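Local coordinates for protein 3-ketosteroid-delta4-5alpha-dehydrogenase (Rhodococcus jostii, PDB 4AT2) that probably uses bound FAD to introduce the delta4 double bond into 5alpha-3-ketosteroids in steroid catabolism, and binds 4-androstene-3,17-dione, at residues R30-V35 against T227-D232; T93-A98 against E134-L139; T126-G131 against G495-R500. All coordinates share one frame; numbering follows the deposited sequence.

Contact 1 of 3, residues R30-V35 against T227-D232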
loop_
_atom_site.group_PDB
_atom_site.type_symbol
_atom_site.label_atom_id
_atom_site.label_comp_id
_atom_site.label_asym_id
_atom_site.label_seq_id
_atom_site.Cartn_x
_atom_site.Cartn_y
_atom_site.Cartn_z
ATOM N N ARG A 30 11.397 1.956 -28.665
ATOM C CA ARG A 30 11.904 1.752 -30.008
ATOM C C ARG A 30 12.634 3.027 -30.438
ATOM O O ARG A 30 12.126 4.128 -30.244
ATOM C CB ARG A 30 10.713 1.456 -30.917
ATOM C CG ARG A 30 11.009 1.417 -32.401
ATOM C CD ARG A 30 11.351 0.015 -32.862
ATOM N NE ARG A 30 11.383 -0.014 -34.318
ATOM C CZ ARG A 30 10.378 -0.425 -35.083
ATOM N NH1 ARG A 30 9.251 -0.870 -34.534
ATOM N NH2 ARG A 30 10.508 -0.391 -36.400
ATOM N N SER A 31 13.837 2.890 -30.999
ATOM C CA SER A 31 14.570 4.053 -31.512
ATOM C C SER A 31 13.917 4.579 -32.792
ATOM O O SER A 31 13.629 3.802 -33.702
ATOM C CB SER A 31 16.037 3.689 -31.789
ATOM O OG SER A 31 16.698 4.735 -32.491
ATOM N N ALA A 32 13.708 5.893 -32.863
ATOM C CA ALA A 32 13.071 6.520 -34.027
ATOM C C ALA A 32 13.844 6.239 -35.316
ATOM O O ALA A 32 13.254 6.135 -36.385
ATOM C CB ALA A 32 12.915 8.021 -33.821
ATOM N N THR A 33 15.162 6.104 -35.203
ATOM C CA THR A 33 15.999 5.853 -36.383
ATOM C C THR A 33 15.687 4.498 -37.025
ATOM O O THR A 33 15.954 4.300 -38.213
ATOM C CB THR A 33 17.502 5.954 -36.057
ATOM O OG1 THR A 33 17.872 4.911 -35.149
ATOM C CG2 THR A 33 17.825 7.303 -35.443
ATOM N N THR A 34 15.112 3.581 -36.246
ATOM C CA THR A 34 14.779 2.235 -36.733
ATOM C C THR A 34 13.379 2.137 -37.337
ATOM O O THR A 34 12.980 1.076 -37.826
ATOM C CB THR A 34 14.934 1.155 -35.634
ATOM O OG1 THR A 34 13.868 1.262 -34.674
ATOM C CG2 THR A 34 16.287 1.276 -34.930
ATOM N N VAL A 35 12.623 3.230 -37.282
ATOM C CA VAL A 35 11.296 3.254 -37.894
ATOM C C VAL A 35 11.435 3.622 -39.367
ATOM O O VAL A 35 11.785 4.753 -39.700
ATOM C CB VAL A 35 10.337 4.218 -37.169
ATOM C CG1 VAL A 35 8.998 4.289 -37.893
ATOM C CG2 VAL A 35 10.145 3.770 -35.730
ATOM N N THR A 227 4.389 0.139 -27.443
ATOM C CA THR A 227 5.676 0.707 -27.002
ATOM C C THR A 227 5.812 2.163 -27.450
ATOM O O THR A 227 5.227 2.549 -28.464
ATOM C CB THR A 227 6.893 -0.071 -27.580
ATOM O OG1 THR A 227 7.259 0.466 -28.854
ATOM C CG2 THR A 227 6.611 -1.559 -27.755
ATOM N N LEU A 228 6.622 2.940 -26.737
ATOM C CA LEU A 228 6.902 4.314 -27.123
ATOM C C LEU A 228 8.109 4.346 -28.046
ATOM O O LEU A 228 9.000 3.505 -27.933
ATOM C CB LEU A 228 7.177 5.161 -25.883
ATOM C CG LEU A 228 5.979 5.227 -24.915
ATOM C CD1 LEU A 228 6.375 5.761 -23.547
ATOM C CD2 LEU A 228 4.853 6.076 -25.491
ATOM N N VAL A 229 8.125 5.321 -28.953
ATOM C CA VAL A 229 9.270 5.563 -29.811
ATOM C C VAL A 229 9.985 6.810 -29.294
ATOM O O VAL A 229 9.346 7.830 -29.038
ATOM C CB VAL A 229 8.847 5.804 -31.272
ATOM C CG1 VAL A 229 10.073 6.038 -32.149
ATOM C CG2 VAL A 229 8.040 4.624 -31.794
ATOM N N THR A 230 11.304 6.719 -29.129
ATOM C CA THR A 230 12.086 7.857 -28.645
ATOM C C THR A 230 13.189 8.234 -29.635
ATOM O O THR A 230 13.699 7.372 -30.339
ATOM C CB THR A 230 12.721 7.589 -27.257
ATOM O OG1 THR A 230 13.551 6.422 -27.318
ATOM C CG2 THR A 230 11.649 7.393 -26.196
ATOM N N ASP A 231 13.551 9.513 -29.696
ATOM C CA ASP A 231 14.736 9.897 -30.482
ATOM C C ASP A 231 15.992 9.829 -29.605
ATOM O O ASP A 231 15.919 9.402 -28.449
ATOM C CB ASP A 231 14.560 11.262 -31.176
ATOM C CG ASP A 231 14.475 12.429 -30.200
ATOM O OD1 ASP A 231 14.914 12.316 -29.041
ATOM O OD2 ASP A 231 13.973 13.486 -30.616
ATOM N N ASP A 232 17.140 10.244 -30.140
ATOM C CA ASP A 232 18.404 10.077 -29.410
ATOM C C ASP A 232 18.576 11.026 -28.214
ATOM O O ASP A 232 19.527 10.886 -27.441
ATOM C CB ASP A 232 19.626 10.100 -30.351
ATOM C CG ASP A 232 19.758 11.390 -31.146
ATOM O OD1 ASP A 232 19.121 12.417 -30.808
ATOM O OD2 ASP A 232 20.539 11.377 -32.130
HETATM O O HOH W 1 17.089 7.017 -31.125
#
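Val229, with chi1 at -179°, turns CG1 to the carbonyl side of its own residue and sets that methyl against Ala32; Val229 CG1 lies 3.8 Å from Ala32 CB. The same CG1 meets Val35 CG2 at 4.2 Å. Arg30 leaves the sheet on the face shared with Val229; a bend at chi2 (92°) then folds its chain back over its own segment. There the guanidinium takes Thr34 side-on: NE reaches OG1 of Thr34 at 2.8 Å, and NH2 reaches Thr34 O from above the carbonyl plane. Both partners lie in the guanidinium plane, while Val35 CG2 lies over one face, toward the rim. NH1 makes a salt bridge to Glu247, and Thr34 OG1 donates in turn to Ser31 O. The backbones form a short parallel beta ladder: Arg30 N to Leu228 O, Thr230 N to Arg30 O and Ala32 N to Thr230 O, each 2.9 Å. Strand 30-31 is thereby added beside strand 223-230 of a mixed sheet, outermost within this chain. Backbone bonds thus fix the register, methyls of Val229, Ala32 and Val35 pack together beside the ladder, and the folded arginine ties the 3-10 turn at 32-34 back to the strand, its charge probably offset by Glu247.

Contact 2 of 3, residues T93-A98 against E134-L139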
loop_
_atom_site.group_PDB
_atom_site.type_symbol
_atom_site.label_atom_id
_atom_site.label_comp_id
_atom_site.label_asym_id
_atom_site.label_seq_id
_atom_site.Cartn_x
_atom_site.Cartn_y
_atom_site.Cartn_z
ATOM N N THR A 93 -20.165 25.370 -7.646
ATOM C CA THR A 93 -20.624 25.243 -9.036
ATOM C C THR A 93 -22.037 25.819 -9.165
ATOM O O THR A 93 -22.751 25.921 -8.166
ATOM C CB THR A 93 -20.655 23.779 -9.504
ATOM O OG1 THR A 93 -21.651 23.064 -8.767
ATOM C CG2 THR A 93 -19.292 23.112 -9.290
ATOM N N PRO A 94 -22.453 26.176 -10.397
ATOM C CA PRO A 94 -23.844 26.597 -10.565
ATOM C C PRO A 94 -24.847 25.533 -10.094
ATOM O O PRO A 94 -25.934 25.879 -9.637
ATOM C CB PRO A 94 -23.951 26.815 -12.072
ATOM C CG PRO A 94 -22.576 27.279 -12.450
ATOM C CD PRO A 94 -21.664 26.407 -11.623
ATOM N N LEU A 95 -24.486 24.257 -10.207
ATOM C CA LEU A 95 -25.371 23.183 -9.743
ATOM C C LEU A 95 -25.506 23.196 -8.214
ATOM O O LEU A 95 -26.626 23.124 -7.674
ATOM C CB LEU A 95 -24.869 21.823 -10.223
ATOM C CG LEU A 95 -25.930 20.774 -10.570
ATOM C CD1 LEU A 95 -25.258 19.428 -10.777
ATOM C CD2 LEU A 95 -27.057 20.619 -9.570
ATOM N N GLN A 96 -24.373 23.283 -7.512
ATOM C CA GLN A 96 -24.407 23.391 -6.051
ATOM C C GLN A 96 -25.268 24.586 -5.623
ATOM O O GLN A 96 -26.112 24.451 -4.749
ATOM C CB GLN A 96 -23.002 23.526 -5.454
ATOM C CG GLN A 96 -22.176 22.244 -5.521
ATOM C CD GLN A 96 -20.762 22.462 -5.009
ATOM O OE1 GLN A 96 -20.099 23.400 -5.417
ATOM N NE2 GLN A 96 -20.304 21.594 -4.119
ATOM N N LYS A 97 -25.062 25.733 -6.265
ATOM C CA LYS A 97 -25.798 26.954 -5.903
ATOM C C LYS A 97 -27.303 26.781 -6.144
ATOM O O LYS A 97 -28.130 27.157 -5.293
ATOM C CB LYS A 97 -25.247 28.169 -6.671
ATOM C CG LYS A 97 -23.857 28.574 -6.197
ATOM C CD LYS A 97 -23.301 29.762 -6.975
ATOM C CE LYS A 97 -21.909 30.129 -6.479
ATOM N NZ LYS A 97 -21.891 30.792 -5.141
ATOM N N ALA A 98 -27.657 26.187 -7.284
ATOM C CA ALA A 98 -29.076 25.965 -7.621
ATOM C C ALA A 98 -29.784 25.059 -6.609
ATOM O O ALA A 98 -30.994 25.204 -6.360
ATOM C CB ALA A 98 -29.197 25.385 -9.025
ATOM N N GLU A 134 -14.644 26.247 -12.955
ATOM C CA GLU A 134 -14.330 26.453 -14.377
ATOM C C GLU A 134 -14.522 25.152 -15.154
ATOM O O GLU A 134 -15.050 25.155 -16.273
ATOM C CB GLU A 134 -12.899 26.988 -14.560
ATOM C CG GLU A 134 -12.542 27.403 -16.000
ATOM C CD GLU A 134 -12.188 26.236 -16.917
ATOM O OE1 GLU A 134 -11.895 25.137 -16.404
ATOM O OE2 GLU A 134 -12.200 26.411 -18.161
ATOM N N HIS A 135 -14.113 24.040 -14.546
ATOM C CA HIS A 135 -14.211 22.748 -15.210
ATOM C C HIS A 135 -15.646 22.295 -15.374
ATOM O O HIS A 135 -16.012 21.777 -16.433
ATOM C CB HIS A 135 -13.350 21.718 -14.494
ATOM C CG HIS A 135 -13.261 20.395 -15.205
ATOM N ND1 HIS A 135 -12.816 20.279 -16.473
ATOM C CD2 HIS A 135 -13.576 19.112 -14.778
ATOM C CE1 HIS A 135 -12.860 18.983 -16.846
ATOM N NE2 HIS A 135 -13.325 18.269 -15.804
ATOM N N TYR A 136 -16.481 22.526 -14.358
ATOM C CA TYR A 136 -17.914 22.226 -14.473
ATOM C C TYR A 136 -18.490 23.003 -15.658
ATOM O O TYR A 136 -19.199 22.446 -16.482
ATOM C CB TYR A 136 -18.676 22.601 -13.195
ATOM C CG TYR A 136 -20.181 22.440 -13.344
ATOM C CD1 TYR A 136 -20.787 21.194 -13.190
ATOM C CD2 TYR A 136 -20.987 23.533 -13.675
ATOM C CE1 TYR A 136 -22.163 21.037 -13.346
ATOM C CE2 TYR A 136 -22.361 23.388 -13.838
ATOM C CZ TYR A 136 -22.946 22.143 -13.663
ATOM O OH TYR A 136 -24.313 21.996 -13.823
ATOM N N ASN A 137 -18.190 24.297 -15.706
ATOM C CA ASN A 137 -18.669 25.169 -16.770
ATOM C C ASN A 137 -18.176 24.740 -18.152
ATOM O O ASN A 137 -18.905 24.820 -19.135
ATOM C CB ASN A 137 -18.279 26.620 -16.467
ATOM C CG ASN A 137 -19.020 27.175 -15.266
ATOM O OD1 ASN A 137 -20.111 26.704 -14.931
ATOM N ND2 ASN A 137 -18.430 28.170 -14.602
ATOM N N TRP A 138 -16.936 24.270 -18.199
ATOM C CA TRP A 138 -16.331 23.746 -19.414
ATOM C C TRP A 138 -17.083 22.536 -19.917
ATOM O O TRP A 138 -17.375 22.435 -21.114
ATOM C CB TRP A 138 -14.868 23.425 -19.127
ATOM C CG TRP A 138 -14.058 23.028 -20.332
ATOM C CD1 TRP A 138 -13.286 23.853 -21.150
ATOM C CD2 TRP A 138 -13.901 21.688 -20.874
ATOM N NE1 TRP A 138 -12.678 23.124 -22.134
ATOM C CE2 TRP A 138 -13.011 21.817 -22.031
ATOM C CE3 TRP A 138 -14.390 20.429 -20.532
ATOM C CZ2 TRP A 138 -12.634 20.718 -22.790
ATOM C CZ3 TRP A 138 -14.008 19.326 -21.316
ATOM C CH2 TRP A 138 -13.149 19.475 -22.411
ATOM N N LEU A 139 -17.446 21.629 -19.014
ATOM C CA LEU A 139 -18.235 20.448 -19.386
ATOM C C LEU A 139 -19.614 20.832 -19.912
ATOM O O LEU A 139 -20.075 20.305 -20.937
ATOM C CB LEU A 139 -18.386 19.495 -18.193
ATOM C CG LEU A 139 -17.073 18.874 -17.727
ATOM C CD1 LEU A 139 -17.257 18.203 -16.349
ATOM C CD2 LEU A 139 -16.544 17.882 -18.763
#
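Tyr136 reaches across to the start of helix 94-98 and meets the N-cap Thr93 and the first two helical residues, Pro94 and Leu95. Thr93 CB sits over one ring face, toward the rim, 4.1 Å from Tyr136 CG, and Thr93 CG2 touches the tyrosine CB. Pro94 slides past the ring in the opposite direction, its CD 3.6 Å from Tyr136 CD2. Farther out Leu95 crosses at about a right angle, with CB 3.6 Å from Tyr136 OH. Tyr136 can span all three because its CG stands opposite the backbone N (chi1 174°). Asn137 adds a side contact, OD1 lying 3.5 Å from Pro94 CG. The same Tyr136 ring is also met by the rings of His186 and Phe146. One shell out, a capping box holds the threonine: Gln96 N donates to Thr93 OG1, and Thr93 N returns a bond to Gln96 OE1 on a lone pair, each at 3.0 Å. Thr93 OG1 is also bonded to His186, while Gln96 NE2 is held by Pro183 O and Asp103. The contact joins two helices of the FAD-binding domain, nearly perpendicular at 98°. Between them lies van der Waals packing on an aromatic ring; the polar bonds cap the short helix and position the threonine that lies over one face of the ring.

Contact 3 of 3, residues T126-G131 against G495-R500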
loop_
_atom_site.group_PDB
_atom_site.type_symbol
_atom_site.label_atom_id
_atom_site.label_comp_id
_atom_site.label_asym_id
_atom_site.label_seq_id
_atom_site.Cartn_x
_atom_site.Cartn_y
_atom_site.Cartn_z
ATOM N N THR A 126 -5.050 20.878 -4.611
ATOM C CA THR A 126 -5.264 22.338 -4.571
ATOM C C THR A 126 -5.636 22.856 -5.962
ATOM O O THR A 126 -6.636 23.575 -6.136
ATOM C CB THR A 126 -4.037 23.088 -4.000
ATOM O OG1 THR A 126 -3.737 22.569 -2.703
ATOM C CG2 THR A 126 -4.319 24.588 -3.852
ATOM N N ASP A 127 -4.846 22.445 -6.946
ATOM C CA ASP A 127 -5.057 22.801 -8.338
ATOM C C ASP A 127 -6.437 22.340 -8.852
ATOM O O ASP A 127 -7.165 23.105 -9.479
ATOM C CB ASP A 127 -3.920 22.182 -9.156
ATOM C CG ASP A 127 -4.071 22.404 -10.629
ATOM O OD1 ASP A 127 -3.959 23.564 -11.066
ATOM O OD2 ASP A 127 -4.258 21.412 -11.353
ATOM N N TYR A 128 -6.785 21.087 -8.577
ATOM C CA TYR A 128 -8.078 20.532 -8.964
ATOM C C TYR A 128 -9.228 21.330 -8.349
ATOM O O TYR A 128 -10.246 21.584 -9.012
ATOM C CB TYR A 128 -8.129 19.078 -8.491
ATOM C CG TYR A 128 -9.343 18.286 -8.925
ATOM C CD1 TYR A 128 -9.427 17.735 -10.203
ATOM C CD2 TYR A 128 -10.390 18.053 -8.031
ATOM C CE1 TYR A 128 -10.537 16.989 -10.588
ATOM C CE2 TYR A 128 -11.499 17.316 -8.404
ATOM C CZ TYR A 128 -11.565 16.786 -9.677
ATOM O OH TYR A 128 -12.664 16.051 -10.038
ATOM N N CYS A 129 -9.073 21.719 -7.087
ATOM C CA CYS A 129 -10.134 22.452 -6.393
ATOM C C CYS A 129 -10.281 23.882 -6.910
ATOM O O CYS A 129 -11.402 24.379 -7.103
ATOM C CB CYS A 129 -9.883 22.453 -4.885
ATOM S SG CYS A 129 -10.113 20.814 -4.178
ATOM N N GLU A 130 -9.154 24.548 -7.127
ATOM C CA GLU A 130 -9.189 25.924 -7.605
ATOM C C GLU A 130 -9.787 26.037 -9.008
ATOM O O GLU A 130 -10.376 27.069 -9.358
ATOM C CB GLU A 130 -7.802 26.564 -7.545
ATOM C CG GLU A 130 -7.273 26.769 -6.132
ATOM C CD GLU A 130 -8.094 27.733 -5.274
ATOM O OE1 GLU A 130 -8.744 28.661 -5.812
ATOM O OE2 GLU A 130 -8.072 27.571 -4.032
ATOM N N GLY A 131 -9.647 24.978 -9.806
ATOM C CA GLY A 131 -10.172 24.980 -11.173
ATOM C C GLY A 131 -11.516 24.281 -11.345
ATOM O O GLY A 131 -11.985 24.115 -12.473
ATOM N N GLY A 495 -9.830 12.525 -14.410
ATOM C CA GLY A 495 -9.552 12.083 -15.781
ATOM C C GLY A 495 -9.911 13.170 -16.781
ATOM O O GLY A 495 -9.134 13.482 -17.686
ATOM N N SER A 496 -11.087 13.776 -16.617
ATOM C CA SER A 496 -11.470 14.870 -17.530
ATOM C C SER A 496 -10.656 16.142 -17.270
ATOM O O SER A 496 -10.217 16.797 -18.216
ATOM C CB SER A 496 -12.969 15.159 -17.467
ATOM O OG SER A 496 -13.373 15.502 -16.146
ATOM N N PHE A 497 -10.436 16.473 -15.996
ATOM C CA PHE A 497 -9.711 17.700 -15.639
ATOM C C PHE A 497 -8.262 17.631 -16.135
ATOM O O PHE A 497 -7.763 18.565 -16.792
ATOM C CB PHE A 497 -9.748 17.884 -14.108
ATOM C CG PHE A 497 -9.198 19.202 -13.626
ATOM C CD1 PHE A 497 -7.822 19.414 -13.517
ATOM C CD2 PHE A 497 -10.065 20.217 -13.224
ATOM C CE1 PHE A 497 -7.321 20.634 -13.063
ATOM C CE2 PHE A 497 -9.573 21.431 -12.756
ATOM C CZ PHE A 497 -8.201 21.644 -12.681
ATOM N N TYR A 498 -7.580 16.535 -15.809
ATOM C CA TYR A 498 -6.163 16.378 -16.203
ATOM C C TYR A 498 -5.980 15.905 -17.644
ATOM O O TYR A 498 -4.921 16.126 -18.236
ATOM C CB TYR A 498 -5.345 15.587 -15.155
ATOM C CG TYR A 498 -5.217 16.450 -13.922
ATOM C CD1 TYR A 498 -4.485 17.631 -13.970
ATOM C CD2 TYR A 498 -5.914 16.145 -12.755
ATOM C CE1 TYR A 498 -4.403 18.477 -12.876
ATOM C CE2 TYR A 498 -5.850 16.981 -11.654
ATOM C CZ TYR A 498 -5.089 18.139 -11.719
ATOM O OH TYR A 498 -5.040 18.976 -10.632
ATOM N N GLY A 499 -7.029 15.315 -18.214
ATOM C CA GLY A 499 -7.089 15.071 -19.665
ATOM C C GLY A 499 -6.983 16.396 -20.407
ATOM O O GLY A 499 -6.151 16.546 -21.302
ATOM N N ARG A 500 -7.805 17.371 -20.018
ATOM C CA ARG A 500 -7.685 18.729 -20.575
ATOM C C ARG A 500 -6.250 19.254 -20.512
ATOM O O ARG A 500 -5.701 19.727 -21.518
ATOM C CB ARG A 500 -8.622 19.701 -19.846
ATOM C CG ARG A 500 -10.097 19.518 -20.180
ATOM C CD ARG A 500 -10.940 20.493 -19.364
ATOM N NE ARG A 500 -10.615 21.883 -19.693
ATOM C CZ ARG A 500 -10.942 22.931 -18.941
ATOM N NH1 ARG A 500 -11.617 22.769 -17.807
ATOM N NH2 ARG A 500 -10.595 24.150 -19.332
#
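Phe497 and Tyr498, neighbours on helix 490-507, reach helix 122-130 through different first torsions. In Phe497, chi1 of -172° swings CG away from the backbone N and sends the ring toward helix 122-130; Tyr128 CD1 lies over its face near the rim, 3.7 Å from Phe497 CG. The Tyr128 and Phe497 rings meet obliquely, with Tyr128 CA making a CH-pi contact to the same phenylalanine. Gly131 O comes to the ring edge, 3.6 Å from Phe497 CE2. Tyr498 instead has CG beside its backbone N, and its ring carries Phe497 CD1 over the centre of one face, 3.4 Å above the plane. The helical segments cross at 96°, their axes 11.3 Å apart; helix 490-507 also packs on helix 51-62, whose start overlaps a glycine pattern consistent with a Rossmann-type FAD-binding turn. Asp127 accepts from Tyr498 OH on the anti lone pair of OD2 (2.7 Å from OH to OD2), and that oxygen has a second partner in Arg501. Replacing Phe497 by an alanine is likely to open a gap between the helices, leaving Tyr128 and one face of Tyr498 without the ring they pack on. The OH of Tyr128 is hydrogen-bonded to Tyr88 O.

Overall arrangement
Contacts 2 and 3 are neighbours, their centres about 13 Å apart, and helices 122-130 and 132-141 follow each other in the chain. The two contacts are joined: Glu134 OE1 makes a salt bridge to Arg500 NH1 at 2.8 Å, His135 NE2 probably shares a hydrogen bond with Ser496 OG, and Trp138 forms a cation-pi contact with Arg500. Contact 3 lies nearer FAD and the bound steroid, the side chain of Tyr128 being about 8 Å from FAD and 11 Å from the steroid; in contact 2 the Leu95 side chain is about 13 Å from FAD. Contact 1 stands apart, its centre about 31 Å from that of contact 3, although the side chain of Thr227 is about 10 Å from FAD.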